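Long-range contacts in CptN Toxin (Eubacterium rectale DSM 17629, PDB 4RMO), which forms the protein component of a type III toxin-antitoxin system, bound to its pseudoknot RNA antitoxin, and is probably an endoribonuclease as in related ToxN toxins: residues A[8-13]-A[99-104]; A[58-63]-A[71-76]; A[92-97]-A[144-149]. All coordinates share one frame; numbering follows the deposited sequence.

Contact 1. Residues A[8-13]-A[99-104]; sequences IIKDRF and YIEREY. With nucleotides of chain F.
The guanidinium of Arg102 is sandwiched between protein and RNA: Ile8 CG1 lies over the centre of one face, and O4 of U43 of chain F lies over the opposite face. Along its edge the group reads G44 of chain F with two hydrogen bonds, Arg102 NH1 to O6 (2.7 Å) and Arg102 NH2 to N7 (2.8 Å), the paired recognition of the Hoogsteen edge by which arginine distinguishes guanine. Its CG takes the crowded position between the backbone N and the carbonyl carbon (chi1 56°), and the extended chain beyond lies alongside Ile8. Arg102 NE is tied by a salt bridge to the anti lone pair of Glu101 OE1 (3.1 Å), which restrains rotation of the guanidinium. Tyr104 presents its ring face to the base of the same G44, with N1 near the ring centre, while Ile8 CD1 approaches from the ring edge, 3.7 Å from Tyr104 CD1.

That Glu101 and Arg102 both flank Ile8 follows from a classic beta bulge between strands 6-9 and 100-106. Ile8 O accepts from Glu101 N (2.9 Å) and more weakly from Arg102 N, whereas Ile8 N donates almost straight to Arg102 O (2.9 Å, 168° at the hydrogen). Beyond the bulge, Lys10 N bonds to Tyr99 O (3.0 Å), just before helix 11-17 begins.

At this end the aromatic groups cross. The edge of Phe13, led by CD1, points into the face of Tyr99 in a T-shaped pair, centroids 5.1 Å apart and planes at 75°. Phe13 CG, anti to its backbone N, turns the ring edge to Tyr99; Phe13 CB lies beside Tyr99 CD1. The phenol oxygen of Tyr99 is hydrogen-bonded to Asp16, and the Lys10 ammonium to the carbonyl of Lys98.

Contact 2. Residues A[58-63]-A[71-76]; sequences KKIVSK and CDIIHI. With nucleotides of chain B.
Ile74, in segment 71-76, carries its side chain into the flank of helix 54-65. Ile74 CB lies 4.0 Å from Val61 CG2, and its own CG2, anti to the backbone N, comes closer to that same methyl, with CG2 to CG2 at 3.6 Å. The other branch leaves CB anti to the carbonyl carbon (chi1 -74°) and carries Ile74 CD1 across Ile60, where it meets Ile60 CB at 3.8 Å. Val61 CG2 is shared, since Cys71 SG also approaches it, at 4.0 Å.

The helix is laid by apolar contacts over segment 71-76, whose Ile76 lies on strand 75-78, paired antiparallel with 84-87. At the far end Lys58 gives only its aliphatic part, CG touching Ile76 CD1 at 3.7 Å.

Both elements turn polar groups to the RNA. Asp72 reads the pairing edge of U6 of chain B: N3 donates almost straight to OD2 (2.6 Å, 177° at the hydrogen), and the main-chain Asp72 N donates to O4 (2.7 Å). Lys128, from helix 116-134, forms a salt bridge to the same OD2 and would favour the charged carboxylate. From the helix, Ile60 CD1 rests against the base of U4 of chain B, whose O2' accepts from Lys63 NZ (2.8 Å).

Contact 3. Residues A[92-97]-A[144-149]; sequences MFPISD and PDIQKI
The Phe93 ring meets two other aromatic groups: Phe13, with planes about 25° apart, and His32, at about 80°. Its CG sits in the crowded position between backbone N and carbonyl carbon (chi1 62°), so the ring leads away from segment 144-149 and Phe93 CB alone meets the helix, 3.9 Å from Ile146 CG2. The Pro94 ring does the opposite. Its CB points toward the helix, and two ring carbons divide the contact: Pro94 CD lies 4.0 Å from Ile146 CB, and Pro94 CG lies 3.9 Å from Ile149 CG2. Ile146 CG2 also presses on the carbonyl oxygen of selenomethionine Met92 (3.3 Å).

The helix starts under an N-cap: Asp145 OD1 accepts from Lys148 N at 3.1 Å, met from above the carboxylate plane. Just before it, Pro144 packs on a guanine base of the bound RNA.

Strand 93-96 pairs with strand 44-51, whose Ile44 and Trp46 touch Pro94. Helix 146-153 thus reaches the sheet here, while Ile146 also touches Leu130 and Leu133 of helix 116-134, and Ile149 touches Phe13 and Met17 of helix 11-17.

Contact 3 is the most buried, held by packing without hydrogen bonds between its segments, and reaches the RNA only by the packing of Pro144; contacts 1 and 2 are partly buried and hydrogen-bond to it. Those two lie on opposite sides of the chain's centre, about 26 Å apart between centres, and read different RNA chains: a guanine through arginine in contact 1, a uracil through aspartate and main chain in contact 2. All three reach the same antiparallel sheet, but only contact 1 joins two strands by main-chain bonds; contact 3 sets a helix against a strand, and contact 2 sets one over segment 71-76. Contacts 1 and 3 touch, with Ile9 CD1 3.6 Å from Phe93 CZ.

Contact 1. Residues A[8-13]-A[99-104]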
loop_
_atom_site.group_PDB
_atom_site.type_symbol
_atom_site.label_atom_id
_atom_site.label_comp_id
_atom_site.label_asym_id
_atom_site.label_seq_id
_atom_site.Cartn_x
_atom_site.Cartn_y
_atom_site.Cartn_z
ATOM N N ILE A 8 10.146 26.157 -13.172
ATOM C CA ILE A 8 10.285 27.596 -12.986
ATOM C C ILE A 8 9.110 28.289 -13.624
ATOM O O ILE A 8 8.656 27.894 -14.686
ATOM C CB ILE A 8 11.595 28.079 -13.627
ATOM C CG1 ILE A 8 12.803 27.503 -12.850
ATOM C CG2 ILE A 8 11.675 29.581 -13.665
ATOM C CD1 ILE A 8 12.889 28.004 -11.397
ATOM N N ILE A 9 8.583 29.280 -12.927
ATOM C CA ILE A 9 7.407 30.022 -13.315
ATOM C C ILE A 9 7.843 31.422 -13.735
ATOM O O ILE A 9 8.709 32.005 -13.128
ATOM C CB ILE A 9 6.425 30.140 -12.159
ATOM C CG1 ILE A 9 5.901 28.750 -11.775
ATOM C CG2 ILE A 9 5.262 31.036 -12.497
ATOM C CD1 ILE A 9 5.008 28.751 -10.555
ATOM N N LYS A 10 7.247 31.911 -14.804
ATOM C CA LYS A 10 7.558 33.231 -15.344
ATOM C C LYS A 10 7.232 34.298 -14.378
ATOM O O LYS A 10 6.183 34.237 -13.697
ATOM C CB LYS A 10 6.729 33.490 -16.579
ATOM C CG LYS A 10 7.108 32.612 -17.766
ATOM C CD LYS A 10 6.263 32.991 -19.001
ATOM C CE LYS A 10 6.586 32.012 -20.121
ATOM N NZ LYS A 10 5.684 32.053 -21.294
ATOM N N ASP A 11 8.083 35.298 -14.319
ATOM C CA ASP A 11 7.798 36.454 -13.441
ATOM C C ASP A 11 6.489 37.126 -13.813
ATOM O O ASP A 11 5.780 37.705 -12.964
ATOM C CB ASP A 11 8.974 37.460 -13.444
ATOM C CG ASP A 11 10.123 37.012 -12.527
ATOM O OD1 ASP A 11 9.913 36.162 -11.604
ATOM O OD2 ASP A 11 11.266 37.457 -12.766
ATOM N N ARG A 12 6.147 37.027 -15.092
ATOM C CA ARG A 12 4.888 37.589 -15.591
ATOM C C ARG A 12 3.695 37.127 -14.766
ATOM O O ARG A 12 2.731 37.870 -14.578
ATOM C CB ARG A 12 4.723 37.163 -17.041
ATOM C CG ARG A 12 3.783 37.989 -17.849
ATOM C CD ARG A 12 3.274 37.166 -19.037
ATOM N NE ARG A 12 2.046 37.793 -19.566
ATOM C CZ ARG A 12 1.030 37.189 -20.195
ATOM N NH1 ARG A 12 1.053 35.898 -20.542
ATOM N NH2 ARG A 12 -0.034 37.927 -20.532
ATOM N N PHE A 13 3.712 35.863 -14.334
ATOM C CA PHE A 13 2.623 35.339 -13.508
ATOM C C PHE A 13 2.473 36.197 -12.248
ATOM O O PHE A 13 1.372 36.638 -11.921
ATOM C CB PHE A 13 2.851 33.891 -13.108
ATOM C CG PHE A 13 1.811 33.350 -12.150
ATOM C CD1 PHE A 13 0.585 32.958 -12.598
ATOM C CD2 PHE A 13 2.095 33.243 -10.786
ATOM C CE1 PHE A 13 -0.354 32.440 -11.712
ATOM C CE2 PHE A 13 1.163 32.749 -9.903
ATOM C CZ PHE A 13 -0.071 32.351 -10.360
ATOM N N TYR A 99 2.081 30.431 -18.259
ATOM C CA TYR A 99 2.911 31.020 -17.250
ATOM C C TYR A 99 4.110 30.161 -16.850
ATOM O O TYR A 99 4.892 30.550 -15.988
ATOM C CB TYR A 99 2.049 31.343 -16.017
ATOM C CG TYR A 99 1.116 32.508 -16.179
ATOM C CD1 TYR A 99 1.605 33.779 -16.351
ATOM C CD2 TYR A 99 -0.268 32.333 -16.127
ATOM C CE1 TYR A 99 0.759 34.852 -16.499
ATOM C CE2 TYR A 99 -1.138 33.408 -16.241
ATOM C CZ TYR A 99 -0.609 34.670 -16.424
ATOM O OH TYR A 99 -1.439 35.757 -16.511
ATOM N N ILE A 100 4.226 28.972 -17.410
ATOM C CA ILE A 100 5.318 28.065 -17.065
ATOM C C ILE A 100 6.498 28.392 -17.930
ATOM O O ILE A 100 6.377 28.490 -19.142
ATOM C CB ILE A 100 4.916 26.613 -17.319
ATOM C CG1 ILE A 100 3.684 26.212 -16.506
ATOM C CG2 ILE A 100 6.069 25.678 -17.069
ATOM C CD1 ILE A 100 3.760 26.499 -15.023
ATOM N N GLU A 101 7.668 28.587 -17.333
ATOM C CA GLU A 101 8.841 29.007 -18.117
ATOM C C GLU A 101 9.570 27.804 -18.640
ATOM O O GLU A 101 9.872 27.728 -19.809
ATOM C CB GLU A 101 9.782 29.808 -17.252
ATOM C CG GLU A 101 10.947 30.456 -17.985
ATOM C CD GLU A 101 11.955 31.137 -17.045
ATOM O OE1 GLU A 101 13.076 30.599 -16.786
ATOM O OE2 GLU A 101 11.622 32.227 -16.537
ATOM N N ARG A 102 9.905 26.870 -17.763
ATOM C CA ARG A 102 10.726 25.724 -18.154
ATOM C C ARG A 102 10.787 24.720 -17.021
ATOM O O ARG A 102 10.409 25.034 -15.877
ATOM C CB ARG A 102 12.149 26.163 -18.488
ATOM C CG ARG A 102 12.802 26.919 -17.357
ATOM C CD ARG A 102 14.253 27.239 -17.634
ATOM N NE ARG A 102 14.822 28.100 -16.590
ATOM C CZ ARG A 102 15.511 27.649 -15.528
ATOM N NH1 ARG A 102 15.772 26.332 -15.375
ATOM N NH2 ARG A 102 15.989 28.524 -14.645
ATOM N N GLU A 103 11.293 23.540 -17.356
ATOM C CA GLU A 103 11.655 22.523 -16.377
ATOM C C GLU A 103 12.782 23.007 -15.471
ATOM O O GLU A 103 13.697 23.723 -15.932
ATOM C CB GLU A 103 12.109 21.255 -17.107
ATOM C CG GLU A 103 11.004 20.614 -17.948
ATOM C CD GLU A 103 11.413 19.295 -18.561
ATOM O OE1 GLU A 103 12.621 19.033 -18.691
ATOM O OE2 GLU A 103 10.505 18.502 -18.887
ATOM N N TYR A 104 12.714 22.647 -14.197
ATOM C CA TYR A 104 13.842 22.873 -13.266
ATOM C C TYR A 104 14.722 21.663 -13.417
ATOM O O TYR A 104 14.233 20.543 -13.392
ATOM C CB TYR A 104 13.318 22.978 -11.872
ATOM C CG TYR A 104 14.244 23.470 -10.782
ATOM C CD1 TYR A 104 14.464 24.811 -10.579
ATOM C CD2 TYR A 104 14.807 22.595 -9.920
ATOM C CE1 TYR A 104 15.272 25.281 -9.568
ATOM C CE2 TYR A 104 15.634 23.029 -8.900
ATOM C CZ TYR A 104 15.833 24.402 -8.692
ATOM O OH TYR A 104 16.600 24.813 -7.628
ATOM P P G F 44 22.030 25.386 -7.190
ATOM O OP1 G F 44 22.733 25.498 -5.883
ATOM O OP2 G F 44 21.286 24.160 -7.599
ATOM O "O5'" G F 44 20.985 26.571 -7.283
ATOM C "C5'" G F 44 21.401 27.943 -7.151
ATOM C "C4'" G F 44 20.263 28.849 -7.582
ATOM O "O4'" G F 44 20.000 28.643 -9.013
ATOM C "C3'" G F 44 18.938 28.572 -6.877
ATOM O "O3'" G F 44 18.193 29.761 -6.663
ATOM C "C2'" G F 44 18.206 27.750 -7.921
ATOM O "O2'" G F 44 16.805 27.588 -7.768
ATOM C "C1'" G F 44 18.611 28.518 -9.177
ATOM N N9 G F 44 18.240 27.845 -10.420
ATOM C C8 G F 44 17.441 28.408 -11.386
ATOM N N7 G F 44 17.069 27.559 -12.304
ATOM C C5 G F 44 17.676 26.370 -11.941
ATOM C C6 G F 44 17.586 25.080 -12.533
ATOM O O6 G F 44 16.962 24.741 -13.553
ATOM N N1 G F 44 18.272 24.123 -11.783
ATOM C C2 G F 44 18.947 24.379 -10.617
ATOM N N2 G F 44 19.585 23.343 -10.062
ATOM N N3 G F 44 19.024 25.574 -10.047
ATOM C C4 G F 44 18.337 26.508 -10.737
ATOM P P U F 43 23.669 21.383 -11.924
ATOM O OP1 U F 43 22.241 21.324 -12.339
ATOM O OP2 U F 43 24.698 20.939 -12.869
ATOM O "O5'" U F 43 23.990 22.894 -11.568
ATOM C "C5'" U F 43 23.567 23.475 -10.376
ATOM C "C4'" U F 43 23.718 24.961 -10.446
ATOM O "O4'" U F 43 23.547 25.414 -11.803
ATOM C "C3'" U F 43 22.674 25.730 -9.668
ATOM O "O3'" U F 43 23.069 25.748 -8.317
ATOM C "C2'" U F 43 22.706 27.096 -10.332
ATOM O "O2'" U F 43 23.728 27.926 -9.866
ATOM C "C1'" U F 43 23.009 26.728 -11.780
ATOM N N1 U F 43 21.845 26.776 -12.680
ATOM C C2 U F 43 21.342 28.021 -12.991
ATOM O O2 U F 43 21.766 29.042 -12.492
ATOM N N3 U F 43 20.288 28.016 -13.871
ATOM C C4 U F 43 19.751 26.929 -14.519
ATOM O O4 U F 43 18.803 27.086 -15.287
ATOM C C5 U F 43 20.338 25.675 -14.156
ATOM C C6 U F 43 21.364 25.647 -13.297
#

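Contact 2. Residues A[58-63]-A[71-76]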
loop_
_atom_site.group_PDB
_atom_site.type_symbol
_atom_site.label_atom_id
_atom_site.label_comp_id
_atom_site.label_asym_id
_atom_site.label_seq_id
_atom_site.Cartn_x
_atom_site.Cartn_y
_atom_site.Cartn_z
ATOM N N LYS A 58 10.986 23.459 9.793
ATOM C CA LYS A 58 10.968 22.383 10.806
ATOM C C LYS A 58 10.249 22.821 12.071
ATOM O O LYS A 58 9.510 22.037 12.631
ATOM C CB LYS A 58 12.372 21.906 11.189
ATOM C CG LYS A 58 12.853 20.748 10.305
ATOM C CD LYS A 58 14.271 20.265 10.704
ATOM C CE LYS A 58 14.912 18.992 10.128
ATOM N NZ LYS A 58 14.007 17.888 9.704
ATOM N N LYS A 59 10.466 24.063 12.511
ATOM C CA LYS A 59 9.793 24.565 13.713
ATOM C C LYS A 59 8.311 24.620 13.503
ATOM O O LYS A 59 7.537 24.336 14.414
ATOM C CB LYS A 59 10.302 25.921 14.140
ATOM C CG LYS A 59 11.730 25.863 14.671
ATOM C CD LYS A 59 12.333 27.218 15.086
ATOM C CE LYS A 59 13.812 26.973 15.429
ATOM N NZ LYS A 59 14.651 28.195 15.308
ATOM N N ILE A 60 7.893 24.920 12.296
ATOM C CA ILE A 60 6.463 24.998 12.044
ATOM C C ILE A 60 5.835 23.614 12.003
ATOM O O ILE A 60 4.794 23.391 12.618
ATOM C CB ILE A 60 6.181 25.789 10.771
ATOM C CG1 ILE A 60 6.493 27.262 11.074
ATOM C CG2 ILE A 60 4.747 25.600 10.344
ATOM C CD1 ILE A 60 6.585 28.121 9.868
ATOM N N VAL A 61 6.523 22.670 11.375
ATOM C CA VAL A 61 6.117 21.264 11.447
ATOM C C VAL A 61 6.000 20.743 12.905
ATOM O O VAL A 61 4.986 20.138 13.277
ATOM C CB VAL A 61 7.095 20.367 10.670
ATOM C CG1 VAL A 61 6.890 18.859 10.976
ATOM C CG2 VAL A 61 6.933 20.631 9.178
ATOM N N SER A 62 7.017 21.005 13.708
ATOM C CA SER A 62 7.057 20.539 15.103
ATOM C C SER A 62 5.951 21.154 16.010
ATOM O O SER A 62 5.583 20.558 17.005
ATOM C CB SER A 62 8.473 20.676 15.687
ATOM O OG SER A 62 8.765 22.025 15.932
ATOM N N LYS A 63 5.374 22.299 15.626
ATOM C CA LYS A 63 4.173 22.812 16.304
ATOM C C LYS A 63 3.045 21.788 16.314
ATOM O O LYS A 63 2.327 21.678 17.304
ATOM C CB LYS A 63 3.646 24.086 15.659
ATOM C CG LYS A 63 4.314 25.340 16.158
ATOM C CD LYS A 63 3.848 26.583 15.501
ATOM C CE LYS A 63 4.793 27.710 15.779
ATOM N NZ LYS A 63 4.078 28.993 15.706
ATOM N N CYS A 71 1.589 17.337 10.210
ATOM C CA CYS A 71 1.600 18.679 9.599
ATOM C C CYS A 71 1.264 18.523 8.127
ATOM O O CYS A 71 2.026 17.896 7.401
ATOM C CB CYS A 71 2.963 19.324 9.741
ATOM S SG CYS A 71 2.997 21.041 9.163
ATOM N N ASP A 72 0.134 19.070 7.687
ATOM C CA ASP A 72 -0.215 19.029 6.260
ATOM C C ASP A 72 0.242 20.269 5.492
ATOM O O ASP A 72 0.313 20.231 4.303
ATOM C CB ASP A 72 -1.718 18.899 6.091
ATOM C CG ASP A 72 -2.310 17.777 6.967
ATOM O OD1 ASP A 72 -2.162 16.599 6.607
ATOM O OD2 ASP A 72 -2.896 18.102 8.039
ATOM N N ILE A 73 0.459 21.380 6.189
ATOM C CA ILE A 73 0.705 22.649 5.538
ATOM C C ILE A 73 2.179 22.806 5.081
ATOM O O ILE A 73 2.475 23.618 4.206
ATOM C CB ILE A 73 0.316 23.854 6.434
ATOM C CG1 ILE A 73 0.934 23.781 7.810
ATOM C CG2 ILE A 73 -1.183 23.914 6.566
ATOM C CD1 ILE A 73 0.826 25.078 8.581
ATOM N N ILE A 74 3.060 22.003 5.661
ATOM C CA ILE A 74 4.453 21.929 5.293
ATOM C C ILE A 74 4.913 20.499 5.331
ATOM O O ILE A 74 4.612 19.743 6.280
ATOM C CB ILE A 74 5.268 22.724 6.268
ATOM C CG1 ILE A 74 5.061 24.201 5.982
ATOM C CG2 ILE A 74 6.743 22.425 6.116
ATOM C CD1 ILE A 74 5.116 24.968 7.248
ATOM N N HIS A 75 5.628 20.102 4.296
ATOM C CA HIS A 75 6.217 18.764 4.238
ATOM C C HIS A 75 7.664 18.908 3.762
ATOM O O HIS A 75 7.955 19.590 2.763
ATOM C CB HIS A 75 5.412 17.913 3.279
ATOM C CG HIS A 75 5.844 16.485 3.232
ATOM N ND1 HIS A 75 5.550 15.580 4.231
ATOM C CD2 HIS A 75 6.536 15.799 2.304
ATOM C CE1 HIS A 75 6.078 14.407 3.935
ATOM N NE2 HIS A 75 6.687 14.516 2.770
ATOM N N ILE A 76 8.562 18.289 4.497
ATOM C CA ILE A 76 9.991 18.388 4.254
ATOM C C ILE A 76 10.481 17.032 3.815
ATOM O O ILE A 76 10.232 16.019 4.472
ATOM C CB ILE A 76 10.732 18.832 5.519
ATOM C CG1 ILE A 76 10.374 20.283 5.818
ATOM C CG2 ILE A 76 12.231 18.728 5.326
ATOM C CD1 ILE A 76 10.833 20.759 7.160
ATOM P P U B 6 -5.287 25.614 13.962
ATOM O OP1 U B 6 -6.384 25.165 14.844
ATOM O OP2 U B 6 -3.882 25.322 14.333
ATOM O "O5'" U B 6 -5.627 25.054 12.509
ATOM C "C5'" U B 6 -6.936 25.259 11.945
ATOM C "C4'" U B 6 -7.532 23.935 11.525
ATOM O "O4'" U B 6 -6.669 23.339 10.503
ATOM C "C3'" U B 6 -7.664 22.864 12.615
ATOM O "O3'" U B 6 -8.770 22.024 12.287
ATOM C "C2'" U B 6 -6.390 22.053 12.418
ATOM O "O2'" U B 6 -6.448 20.767 12.992
ATOM C "C1'" U B 6 -6.298 22.037 10.892
ATOM N N1 U B 6 -4.949 21.755 10.382
ATOM C C2 U B 6 -4.736 20.553 9.737
ATOM O O2 U B 6 -5.639 19.792 9.446
ATOM N N3 U B 6 -3.441 20.331 9.344
ATOM C C4 U B 6 -2.351 21.145 9.564
ATOM O O4 U B 6 -1.247 20.813 9.130
ATOM C C5 U B 6 -2.648 22.349 10.269
ATOM C C6 U B 6 -3.905 22.599 10.655
ATOM P P U B 4 3.758 34.796 12.276
ATOM O OP1 U B 4 3.354 35.744 13.331
ATOM O OP2 U B 4 5.167 34.347 12.157
ATOM O "O5'" U B 4 2.906 33.450 12.324
ATOM C "C5'" U B 4 1.468 33.496 12.303
ATOM C "C4'" U B 4 0.918 32.090 12.343
ATOM O "O4'" U B 4 1.150 31.463 11.042
ATOM C "C3'" U B 4 1.550 31.146 13.370
ATOM O "O3'" U B 4 0.656 30.088 13.712
ATOM C "C2'" U B 4 2.638 30.455 12.554
ATOM O "O2'" U B 4 3.086 29.209 13.043
ATOM C "C1'" U B 4 1.910 30.280 11.224
ATOM N N1 U B 4 2.787 30.123 10.071
ATOM C C2 U B 4 2.558 29.065 9.220
ATOM O O2 U B 4 1.653 28.273 9.382
ATOM N N3 U B 4 3.427 28.977 8.163
ATOM C C4 U B 4 4.487 29.820 7.888
ATOM O O4 U B 4 5.145 29.648 6.868
ATOM C C5 U B 4 4.651 30.894 8.818
ATOM C C6 U B 4 3.816 31.009 9.848
#

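Contact 3. Residues A[92-97]-A[144-149]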
loop_
_atom_site.group_PDB
_atom_site.type_symbol
_atom_site.label_atom_id
_atom_site.label_comp_id
_atom_site.label_asym_id
_atom_site.label_seq_id
_atom_site.Cartn_x
_atom_site.Cartn_y
_atom_site.Cartn_z
HETATM N N MSE A 92 0.096 26.987 -1.652
HETATM C CA MSE A 92 -0.145 26.462 -2.993
HETATM C C MSE A 92 -1.091 27.350 -3.754
HETATM O O MSE A 92 -1.905 28.068 -3.147
HETATM C CB MSE A 92 -0.745 25.075 -2.896
HETATM C CG MSE A 92 -2.144 25.128 -2.263
HETATM SE SE MSE A 92 -2.776 23.292 -1.911
HETATM C CE MSE A 92 -3.000 22.640 -3.738
ATOM N N PHE A 93 -1.050 27.257 -5.078
ATOM C CA PHE A 93 -1.822 28.174 -5.898
ATOM C C PHE A 93 -1.979 27.665 -7.296
ATOM O O PHE A 93 -1.257 26.769 -7.715
ATOM C CB PHE A 93 -1.101 29.540 -5.961
ATOM C CG PHE A 93 0.266 29.456 -6.605
ATOM C CD1 PHE A 93 0.419 29.565 -7.970
ATOM C CD2 PHE A 93 1.381 29.280 -5.835
ATOM C CE1 PHE A 93 1.655 29.525 -8.551
ATOM C CE2 PHE A 93 2.638 29.205 -6.401
ATOM C CZ PHE A 93 2.771 29.318 -7.787
ATOM N N PRO A 94 -2.932 28.215 -8.033
ATOM C CA PRO A 94 -3.190 27.711 -9.375
ATOM C C PRO A 94 -2.524 28.479 -10.461
ATOM O O PRO A 94 -2.209 29.639 -10.295
ATOM C CB PRO A 94 -4.687 27.879 -9.511
ATOM C CG PRO A 94 -4.990 29.088 -8.695
ATOM C CD PRO A 94 -3.971 29.150 -7.594
ATOM N N ILE A 95 -2.305 27.824 -11.582
ATOM C CA ILE A 95 -1.608 28.434 -12.678
ATOM C C ILE A 95 -2.043 27.796 -14.006
ATOM O O ILE A 95 -2.682 26.749 -14.013
ATOM C CB ILE A 95 -0.102 28.264 -12.497
ATOM C CG1 ILE A 95 0.656 29.294 -13.302
ATOM C CG2 ILE A 95 0.379 26.887 -12.921
ATOM C CD1 ILE A 95 2.023 29.582 -12.721
ATOM N N SER A 96 -1.749 28.457 -15.118
ATOM C CA SER A 96 -2.039 27.899 -16.433
ATOM C C SER A 96 -0.753 27.777 -17.188
ATOM O O SER A 96 0.262 28.365 -16.818
ATOM C CB SER A 96 -3.029 28.797 -17.230
ATOM O OG SER A 96 -2.486 30.069 -17.505
ATOM N N ASP A 97 -0.830 27.051 -18.271
ATOM C CA ASP A 97 0.327 26.628 -19.013
ATOM C C ASP A 97 1.211 27.757 -19.501
ATOM O O ASP A 97 2.430 27.604 -19.578
ATOM C CB ASP A 97 -0.117 25.780 -20.215
ATOM C CG ASP A 97 0.668 24.524 -20.329
ATOM O OD1 ASP A 97 0.343 23.590 -19.552
ATOM O OD2 ASP A 97 1.582 24.470 -21.202
ATOM N N PRO A 144 -2.236 33.877 0.507
ATOM C CA PRO A 144 -2.554 34.298 -0.869
ATOM C C PRO A 144 -4.007 34.129 -1.188
ATOM O O PRO A 144 -4.620 33.158 -0.734
ATOM C CB PRO A 144 -1.761 33.349 -1.751
ATOM C CG PRO A 144 -1.017 32.464 -0.877
ATOM C CD PRO A 144 -1.187 32.875 0.557
ATOM N N ASP A 145 -4.519 35.003 -2.054
ATOM C CA ASP A 145 -5.918 34.962 -2.502
ATOM C C ASP A 145 -6.034 34.111 -3.729
ATOM O O ASP A 145 -6.081 34.589 -4.871
ATOM C CB ASP A 145 -6.422 36.380 -2.753
ATOM C CG ASP A 145 -7.927 36.445 -2.992
ATOM O OD1 ASP A 145 -8.604 35.412 -3.201
ATOM O OD2 ASP A 145 -8.408 37.571 -3.032
ATOM N N ILE A 146 -6.021 32.814 -3.487
ATOM C CA ILE A 146 -6.038 31.857 -4.594
ATOM C C ILE A 146 -7.389 31.814 -5.338
ATOM O O ILE A 146 -7.415 31.518 -6.550
ATOM C CB ILE A 146 -5.639 30.440 -4.144
ATOM C CG1 ILE A 146 -6.526 29.936 -3.000
ATOM C CG2 ILE A 146 -4.188 30.440 -3.705
ATOM C CD1 ILE A 146 -6.365 28.445 -2.743
ATOM N N GLN A 147 -8.471 32.172 -4.653
ATOM C CA GLN A 147 -9.769 32.311 -5.339
ATOM C C GLN A 147 -9.689 33.384 -6.464
ATOM O O GLN A 147 -10.087 33.156 -7.608
ATOM C CB GLN A 147 -10.878 32.645 -4.334
ATOM C CG GLN A 147 -12.301 32.591 -4.889
ATOM C CD GLN A 147 -12.661 31.240 -5.536
ATOM O OE1 GLN A 147 -12.106 30.177 -5.181
ATOM N NE2 GLN A 147 -13.621 31.272 -6.469
ATOM N N LYS A 148 -9.126 34.521 -6.143
ATOM C CA LYS A 148 -8.984 35.573 -7.125
ATOM C C LYS A 148 -8.137 35.103 -8.319
ATOM O O LYS A 148 -8.526 35.292 -9.473
ATOM C CB LYS A 148 -8.357 36.809 -6.474
ATOM C CG LYS A 148 -8.325 38.033 -7.368
ATOM C CD LYS A 148 -7.821 39.235 -6.589
ATOM C CE LYS A 148 -6.965 40.095 -7.506
ATOM N NZ LYS A 148 -6.811 41.498 -7.032
ATOM N N ILE A 149 -7.012 34.439 -8.028
ATOM C CA ILE A 149 -6.144 33.907 -9.102
ATOM C C ILE A 149 -6.876 32.874 -9.942
ATOM O O ILE A 149 -6.837 32.913 -11.170
ATOM C CB ILE A 149 -4.852 33.270 -8.544
ATOM C CG1 ILE A 149 -4.015 34.316 -7.802
ATOM C CG2 ILE A 149 -4.028 32.715 -9.696
ATOM C CD1 ILE A 149 -2.942 33.726 -6.919
#